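Local coordinates for protein putative glycosylhydrolase (Parabacteroides distasonis, PDB 3S5Q) that is probably a glycoside hydrolase of the 3-keto-disaccharide hydrolase family, built on a concanavalin A-like beta-sandwich, with its substrate not established, at residues P109-K121 and N170-Y184. Sequence-based numbering, arbitrary orientation.
With EDO (1,2-ethanediol), chain F; EDO (1,2-ethanediol), chain H; EDO (1,2-ethanediol), chain E.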
# COMPACT_ATOMS: atom_id res chain seq x y z
N PRO A 109 -14.92 -9.92 1.74
CA PRO A 109 -14.70 -9.67 3.18
C PRO A 109 -14.05 -8.30 3.44
O PRO A 109 -13.26 -7.80 2.60
CB PRO A 109 -13.74 -10.80 3.60
CG PRO A 109 -13.84 -11.82 2.58
CD PRO A 109 -14.34 -11.20 1.30
N GLU A 110 -14.41 -7.69 4.59
CA GLU A 110 -13.78 -6.45 5.06
C GLU A 110 -12.26 -6.48 5.03
O GLU A 110 -11.61 -5.46 4.77
CB GLU A 110 -14.22 -6.12 6.51
CG GLU A 110 -15.60 -5.51 6.61
CD GLU A 110 -15.97 -5.00 8.04
OE1 GLU A 110 -15.15 -5.15 9.00
OE2 GLU A 110 -17.08 -4.43 8.17
N TYR A 111 -11.66 -7.64 5.32
CA TYR A 111 -10.18 -7.71 5.41
C TYR A 111 -9.52 -7.94 4.04
O TYR A 111 -8.31 -8.22 3.96
CB TYR A 111 -9.75 -8.71 6.47
CG TYR A 111 -10.25 -10.11 6.31
CD1 TYR A 111 -11.57 -10.48 6.68
CD2 TYR A 111 -9.42 -11.09 5.80
CE1 TYR A 111 -12.00 -11.82 6.58
CE2 TYR A 111 -9.84 -12.39 5.67
CZ TYR A 111 -11.11 -12.77 6.06
OH TYR A 111 -11.46 -14.07 5.90
N TRP A 112 -10.32 -7.79 2.98
CA TRP A 112 -9.86 -7.64 1.58
C TRP A 112 -9.90 -6.18 1.06
O TRP A 112 -9.38 -5.91 -0.01
CB TRP A 112 -10.71 -8.50 0.64
CG TRP A 112 -10.52 -10.04 0.76
CD1 TRP A 112 -10.18 -10.79 1.89
CD2 TRP A 112 -10.73 -10.99 -0.28
NE1 TRP A 112 -10.16 -12.12 1.58
CE2 TRP A 112 -10.50 -12.27 0.25
CE3 TRP A 112 -11.06 -10.87 -1.65
CZ2 TRP A 112 -10.62 -13.44 -0.52
CZ3 TRP A 112 -11.19 -12.02 -2.40
CH2 TRP A 112 -10.94 -13.29 -1.84
N ARG A 113 -10.51 -5.26 1.82
CA ARG A 113 -10.77 -3.90 1.34
C ARG A 113 -9.63 -2.91 1.62
O ARG A 113 -8.62 -3.25 2.27
CB ARG A 113 -12.10 -3.44 1.94
CG ARG A 113 -13.27 -4.34 1.60
CD ARG A 113 -14.56 -3.82 2.19
NE ARG A 113 -15.63 -4.80 2.12
CZ ARG A 113 -16.71 -4.83 2.91
NH1 ARG A 113 -16.87 -3.90 3.85
NH2 ARG A 113 -17.61 -5.78 2.75
N CYS A 114 -9.79 -1.69 1.12
CA CYS A 114 -8.73 -0.64 1.22
C CYS A 114 -8.06 -0.48 2.58
O CYS A 114 -8.75 -0.36 3.60
CB CYS A 114 -9.30 0.71 0.79
SG CYS A 114 -8.00 1.83 0.29
N GLY A 115 -6.72 -0.47 2.60
CA GLY A 115 -6.00 -0.29 3.86
C GLY A 115 -5.75 -1.57 4.64
O GLY A 115 -4.98 -1.57 5.62
N SER A 116 -6.36 -2.66 4.19
CA SER A 116 -6.18 -3.93 4.88
C SER A 116 -4.77 -4.44 4.65
O SER A 116 -4.14 -4.14 3.62
CB SER A 116 -7.19 -4.98 4.39
OG SER A 116 -7.01 -5.26 3.02
N ILE A 117 -4.27 -5.22 5.61
CA ILE A 117 -3.16 -6.12 5.37
C ILE A 117 -3.93 -7.24 4.70
O ILE A 117 -4.65 -8.02 5.35
CB ILE A 117 -2.50 -6.55 6.67
CG1 ILE A 117 -1.82 -5.33 7.34
CG2 ILE A 117 -1.47 -7.71 6.45
CD1 ILE A 117 -1.46 -5.55 8.78
N TYR A 118 -3.88 -7.23 3.38
CA TYR A 118 -4.80 -7.99 2.52
C TYR A 118 -4.93 -9.46 2.97
O TYR A 118 -3.94 -10.15 3.10
CB TYR A 118 -4.34 -7.90 1.05
CG TYR A 118 -5.21 -8.66 0.11
CD1 TYR A 118 -6.44 -8.15 -0.26
CD2 TYR A 118 -4.82 -9.91 -0.40
CE1 TYR A 118 -7.27 -8.83 -1.09
CE2 TYR A 118 -5.67 -10.62 -1.28
CZ TYR A 118 -6.90 -10.06 -1.61
OH TYR A 118 -7.77 -10.71 -2.47
N GLY A 119 -6.17 -9.91 3.21
CA GLY A 119 -6.46 -11.32 3.52
C GLY A 119 -6.17 -11.72 4.97
O GLY A 119 -6.48 -12.87 5.36
N HIS A 120 -5.63 -10.78 5.76
CA HIS A 120 -5.21 -11.02 7.14
C HIS A 120 -5.85 -10.12 8.21
O HIS A 120 -6.19 -10.60 9.30
CB HIS A 120 -3.64 -10.95 7.25
CG HIS A 120 -2.94 -11.98 6.39
ND1 HIS A 120 -2.91 -11.90 5.01
CD2 HIS A 120 -2.29 -13.13 6.72
CE1 HIS A 120 -2.26 -12.96 4.53
NE2 HIS A 120 -1.86 -13.71 5.55
N LYS A 121 -5.92 -8.83 7.95
CA LYS A 121 -6.54 -7.89 8.90
C LYS A 121 -7.07 -6.66 8.19
O LYS A 121 -6.31 -5.97 7.47
CB LYS A 121 -5.55 -7.49 10.01
CG LYS A 121 -6.27 -6.58 11.07
CD LYS A 121 -5.63 -6.57 12.39
CE LYS A 121 -6.58 -6.04 13.48
NZ LYS A 121 -5.81 -5.72 14.78
N ASN A 170 -6.68 -16.77 10.23
CA ASN A 170 -6.42 -15.56 11.01
C ASN A 170 -6.65 -15.81 12.50
O ASN A 170 -7.41 -16.74 12.86
CB ASN A 170 -7.27 -14.40 10.47
CG ASN A 170 -6.86 -13.96 9.06
OD1 ASN A 170 -5.67 -13.78 8.81
ND2 ASN A 170 -7.83 -13.81 8.12
N PRO A 171 -6.00 -15.03 13.39
CA PRO A 171 -6.22 -15.25 14.85
C PRO A 171 -7.70 -15.31 15.24
O PRO A 171 -8.06 -16.05 16.16
CB PRO A 171 -5.51 -14.05 15.50
CG PRO A 171 -4.33 -13.81 14.57
CD PRO A 171 -4.84 -14.15 13.15
N ASP A 172 -8.55 -14.57 14.52
CA ASP A 172 -10.01 -14.53 14.75
C ASP A 172 -10.83 -15.66 14.11
O ASP A 172 -12.07 -15.68 14.21
CB ASP A 172 -10.58 -13.20 14.28
CG ASP A 172 -10.71 -13.09 12.75
OD1 ASP A 172 -10.14 -13.90 11.98
OD2 ASP A 172 -11.34 -12.13 12.32
N GLY A 173 -10.15 -16.61 13.49
CA GLY A 173 -10.76 -17.81 12.93
C GLY A 173 -11.19 -17.73 11.47
O GLY A 173 -11.55 -18.75 10.89
N THR A 174 -11.13 -16.54 10.90
CA THR A 174 -11.45 -16.30 9.53
C THR A 174 -10.35 -16.82 8.56
O THR A 174 -9.21 -16.99 8.92
CB THR A 174 -11.72 -14.80 9.27
OG1 THR A 174 -10.52 -14.02 9.46
CG2 THR A 174 -12.88 -14.27 10.14
N GLU A 175 -10.77 -17.08 7.33
CA GLU A 175 -9.91 -17.66 6.29
C GLU A 175 -8.89 -16.70 5.75
O GLU A 175 -9.18 -15.53 5.52
CB GLU A 175 -10.76 -18.14 5.08
CG GLU A 175 -11.47 -19.50 5.27
CD GLU A 175 -10.53 -20.67 5.40
OE1 GLU A 175 -9.33 -20.49 5.12
OE2 GLU A 175 -10.97 -21.77 5.77
N ILE A 176 -7.71 -17.23 5.51
CA ILE A 176 -6.67 -16.53 4.79
C ILE A 176 -6.77 -17.03 3.34
O ILE A 176 -7.03 -18.20 3.12
CB ILE A 176 -5.30 -16.81 5.41
CG1 ILE A 176 -5.26 -16.24 6.84
CG2 ILE A 176 -4.14 -16.23 4.51
CD1 ILE A 176 -3.88 -16.51 7.60
N PRO A 177 -6.64 -16.13 2.34
CA PRO A 177 -6.68 -16.62 0.96
C PRO A 177 -5.68 -17.73 0.71
O PRO A 177 -4.55 -17.69 1.24
CB PRO A 177 -6.37 -15.36 0.12
CG PRO A 177 -6.86 -14.22 0.98
CD PRO A 177 -6.52 -14.66 2.41
N GLU A 178 -6.14 -18.74 -0.04
CA GLU A 178 -5.37 -19.97 -0.31
C GLU A 178 -4.00 -19.70 -0.89
O GLU A 178 -3.03 -20.44 -0.64
CB GLU A 178 -6.12 -20.91 -1.28
N TRP A 179 -3.92 -18.62 -1.67
CA TRP A 179 -2.72 -18.22 -2.39
C TRP A 179 -1.73 -17.38 -1.54
O TRP A 179 -0.71 -16.93 -2.06
CB TRP A 179 -3.14 -17.48 -3.70
CG TRP A 179 -3.91 -16.20 -3.50
CD1 TRP A 179 -3.38 -14.94 -3.36
CD2 TRP A 179 -5.33 -16.04 -3.45
NE1 TRP A 179 -4.39 -14.01 -3.17
CE2 TRP A 179 -5.59 -14.65 -3.24
CE3 TRP A 179 -6.40 -16.93 -3.51
CZ2 TRP A 179 -6.88 -14.14 -3.12
CZ3 TRP A 179 -7.73 -16.39 -3.41
CH2 TRP A 179 -7.95 -15.04 -3.22
N LEU A 180 -2.05 -17.18 -0.24
CA LEU A 180 -1.16 -16.52 0.72
C LEU A 180 -0.86 -17.51 1.87
O LEU A 180 -1.35 -17.33 2.99
CB LEU A 180 -1.81 -15.22 1.26
CG LEU A 180 -2.25 -14.16 0.23
CD1 LEU A 180 -2.99 -12.98 0.94
CD2 LEU A 180 -1.05 -13.68 -0.59
N PRO A 181 -0.06 -18.56 1.58
CA PRO A 181 0.01 -19.71 2.51
C PRO A 181 1.02 -19.59 3.65
O PRO A 181 1.00 -20.42 4.55
CB PRO A 181 0.36 -20.90 1.57
CG PRO A 181 1.04 -20.29 0.38
CD PRO A 181 0.48 -18.88 0.24
N ILE A 182 1.92 -18.60 3.61
CA ILE A 182 3.00 -18.58 4.58
C ILE A 182 2.52 -17.90 5.84
O ILE A 182 2.01 -16.80 5.76
CB ILE A 182 4.26 -17.85 4.05
CG1 ILE A 182 4.58 -18.28 2.60
CG2 ILE A 182 5.44 -18.06 5.05
CD1 ILE A 182 4.75 -19.74 2.41
N PRO A 183 2.71 -18.54 7.03
CA PRO A 183 2.27 -17.92 8.26
C PRO A 183 2.96 -16.57 8.37
O PRO A 183 4.17 -16.49 8.19
CB PRO A 183 2.77 -18.90 9.35
CG PRO A 183 2.85 -20.17 8.68
CD PRO A 183 3.29 -19.86 7.27
N TYR A 184 2.20 -15.50 8.53
CA TYR A 184 2.86 -14.19 8.54
C TYR A 184 3.77 -13.99 9.74
O TYR A 184 4.65 -13.12 9.68
CB TYR A 184 1.86 -13.07 8.45
CG TYR A 184 1.45 -12.71 7.05
CD1 TYR A 184 1.68 -13.55 5.96
CD2 TYR A 184 0.77 -11.51 6.83
CE1 TYR A 184 1.27 -13.18 4.67
CE2 TYR A 184 0.36 -11.14 5.55
CZ TYR A 184 0.61 -11.97 4.49
OH TYR A 184 0.17 -11.56 3.26
C1 EDO F . -7.19 -9.88 14.49
O1 EDO F . -6.23 -9.66 15.53
C2 EDO F . -7.13 -11.36 14.22
O2 EDO F . -7.81 -11.85 13.07
C1 EDO H . -4.40 -19.13 15.35
O1 EDO H . -3.84 -17.86 15.12
C2 EDO H . -5.23 -19.51 14.13
O2 EDO H . -6.53 -18.97 14.28
C1 EDO E . -6.16 -0.15 15.14
O1 EDO E . -5.85 0.67 16.29
C2 EDO E . -6.84 -1.49 15.46
O2 EDO E . -6.55 -2.47 14.44
O HOH W 1 -9.76 -14.74 2.86
O HOH W 2 -1.32 -9.23 3.03
O HOH W 3 -0.58 -16.08 5.35
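H120 lies flat against Y184 in an offset stack, with 3.5 Å between the ring centroids and the planes only 12° apart. The pair sits where two long connections of the concanavalin A-like beta-sandwich meet: segment 109-121 comes after strand 93-98, whereas segment 170-184 belongs to the loop between strands 154-160 and 192-195. The imidazole is held at both nitrogens. ND1 donates in the ring plane to Y118 O at 2.8 Å, while NE2 lies 2.7 Å from water 3, which donates to L180 O and I182 O; these two bonds should fix the rotation of the ring. I176 and L180 pack their methyl groups about it, CD1 of L180 near its edge, and W164 adds a further aromatic ring. I117 CG2 meets the edge of Y184 in the ring plane, near CE2, and water 2 links Y184 OH to Y118 O. Beside this buried centre the backbone of G119 presses on P177, whose CD lies 3.5 Å from G119 CA. Close by, the buried N170 amide uses both ends: OD1 accepts from W164 NE1, and ND2 donates to G119 O (3.2 Å) and T174 OG1.

Toward the exposed side the packing thins into an aromatic fringe. W179 turns its edge toward the face of W112, the planes at 78°, and touches it chiefly through the two CH2 atoms, 3.7 Å apart; P177 CB, from the same segment as W179, lies over the centre of one face of the W179 indole. Water 1 bridges W112 NE1 to E175 O. The chi1 of 57° tucks the Y111 ring between its own backbone N and carbonyl carbon, and its OH donates to a lone pair of E175 O at 2.7 Å.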